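PDB 4PZU: uncharacterized protein Rv3404c/MT3512 from Mycobacterium tuberculosis, which is an uncharacterised member of the formyltransferase family, with a formyl transferase domain followed by a C-terminal dimerization domain. Local coordinates for residues I25-D30 / L81-K86. Numbering follows the deposited sequence.
Sequences ILILTD and LSFHCK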
# COMPACT_ATOMS: atom_id res chain seq x y z
N ILE A 25 26.29 27.62 -23.08
CA ILE A 25 25.80 26.28 -22.72
C ILE A 25 24.41 25.95 -23.28
O ILE A 25 23.47 26.76 -23.21
CB ILE A 25 25.76 26.08 -21.20
CG1 ILE A 25 27.11 26.50 -20.58
CG2 ILE A 25 25.38 24.63 -20.80
CD1 ILE A 25 27.14 26.50 -19.05
N LEU A 26 24.30 24.73 -23.80
CA LEU A 26 23.00 24.17 -24.14
C LEU A 26 22.64 23.10 -23.13
O LEU A 26 23.35 22.09 -23.01
CB LEU A 26 23.02 23.56 -25.56
CG LEU A 26 21.75 22.83 -26.07
CD1 LEU A 26 20.49 23.69 -26.11
CD2 LEU A 26 22.00 22.18 -27.43
N ILE A 27 21.55 23.31 -22.41
CA ILE A 27 20.95 22.26 -21.59
C ILE A 27 19.84 21.57 -22.37
O ILE A 27 19.02 22.22 -23.05
CB ILE A 27 20.47 22.81 -20.23
CG1 ILE A 27 21.71 23.20 -19.40
CG2 ILE A 27 19.65 21.77 -19.49
CD1 ILE A 27 21.43 23.96 -18.11
N LEU A 28 19.84 20.23 -22.32
CA LEU A 28 18.73 19.42 -22.85
C LEU A 28 18.17 18.56 -21.72
O LEU A 28 18.94 17.87 -21.04
CB LEU A 28 19.22 18.48 -23.95
CG LEU A 28 19.78 19.20 -25.17
CD1 LEU A 28 20.66 18.24 -25.98
CD2 LEU A 28 18.62 19.74 -26.02
N THR A 29 16.87 18.60 -21.53
CA THR A 29 16.23 17.60 -20.67
C THR A 29 14.76 17.52 -20.94
O THR A 29 14.13 18.52 -21.37
CB THR A 29 16.52 17.84 -19.17
OG1 THR A 29 15.92 16.80 -18.42
CG2 THR A 29 15.97 19.21 -18.67
N ASP A 30 14.21 16.33 -20.70
CA ASP A 30 12.78 16.11 -20.86
C ASP A 30 12.14 16.02 -19.49
O ASP A 30 10.90 15.95 -19.35
CB ASP A 30 12.52 14.84 -21.68
CG ASP A 30 12.70 15.08 -23.19
OD1 ASP A 30 13.13 16.17 -23.58
OD2 ASP A 30 12.40 14.17 -24.00
N LEU A 81 25.03 20.14 -21.91
CA LEU A 81 24.82 19.54 -20.61
C LEU A 81 23.40 18.95 -20.58
O LEU A 81 22.43 19.69 -20.60
CB LEU A 81 25.04 20.60 -19.49
CG LEU A 81 24.76 20.19 -18.04
CD1 LEU A 81 25.66 19.03 -17.70
CD2 LEU A 81 24.96 21.35 -17.04
N SER A 82 23.28 17.62 -20.56
CA SER A 82 21.94 17.01 -20.56
C SER A 82 21.61 16.47 -19.19
O SER A 82 22.51 16.17 -18.40
CB SER A 82 21.86 15.90 -21.62
OG SER A 82 22.81 14.90 -21.33
N PHE A 83 20.32 16.31 -18.91
CA PHE A 83 19.89 15.74 -17.64
C PHE A 83 18.95 14.56 -17.93
O PHE A 83 17.97 14.75 -18.67
CB PHE A 83 19.10 16.78 -16.82
CG PHE A 83 19.94 17.94 -16.30
CD1 PHE A 83 20.37 18.94 -17.16
CD2 PHE A 83 20.28 18.01 -14.94
CE1 PHE A 83 21.13 19.98 -16.68
CE2 PHE A 83 21.06 19.07 -14.45
CZ PHE A 83 21.49 20.06 -15.33
N HIS A 84 19.24 13.38 -17.36
CA HIS A 84 18.38 12.19 -17.51
C HIS A 84 18.25 11.76 -18.98
O HIS A 84 17.23 11.23 -19.40
CB HIS A 84 16.95 12.40 -16.92
CG HIS A 84 16.93 12.93 -15.52
ND1 HIS A 84 15.81 12.85 -14.71
CD2 HIS A 84 17.88 13.57 -14.79
CE1 HIS A 84 16.08 13.39 -13.54
NE2 HIS A 84 17.33 13.84 -13.56
N CYS A 85 19.30 11.96 -19.76
CA CYS A 85 19.20 11.76 -21.19
C CYS A 85 19.07 10.26 -21.45
O CYS A 85 19.76 9.44 -20.80
CB CYS A 85 20.39 12.35 -21.87
SG CYS A 85 20.43 11.99 -23.63
N LYS A 86 18.11 9.90 -22.30
CA LYS A 86 17.84 8.47 -22.59
C LYS A 86 18.22 8.04 -23.99
O LYS A 86 18.35 6.85 -24.24
CB LYS A 86 16.38 8.11 -22.29
CG LYS A 86 16.15 7.73 -20.85
CD LYS A 86 14.71 7.97 -20.50
CE LYS A 86 14.53 8.08 -19.00
NZ LYS A 86 14.83 9.46 -18.49
O HOH W 1 15.67 14.06 -20.33
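L81 and F83 hydrogen-bond to strand 25-29 along a buried parallel pairing: L81 N gives a nearly straight bond to L26 O (2.8 Å), L81 O receives L28 N at 3.2 Å, and F83 N returns to L28 O at 3.0 Å. Packing is tight on the face bearing I27, T29, L81 and F83. There I27 holds CG2 anti to its backbone N (chi1 -68° for CG1), which brings that methyl to 3.6 Å from F83 CE1, obliquely to the ring. Helix 32-45 lies over the same face, with A34 touching both T29 and F83. On the other face, beside L28, the S82 hydroxyl is hydrogen-bonded to N101 OD1 on the next strand, 98-103.

Beyond the last backbone bond the strands part, and polar links take over. T29 OG1, anti to its own N (chi1 -178°), donates to F83 O at 2.9 Å from above the carbonyl plane. A water bridges the diverging chains, accepting from D30 N (2.7 Å) and donating to F83 O, which thus takes two bonds. Strand 25-29 thus sits between strands 48-51 and 79-83, the 2-1-3 order of parallel strands joined through helices that is characteristic of the Rossmann-like fold of formyltransferase domains.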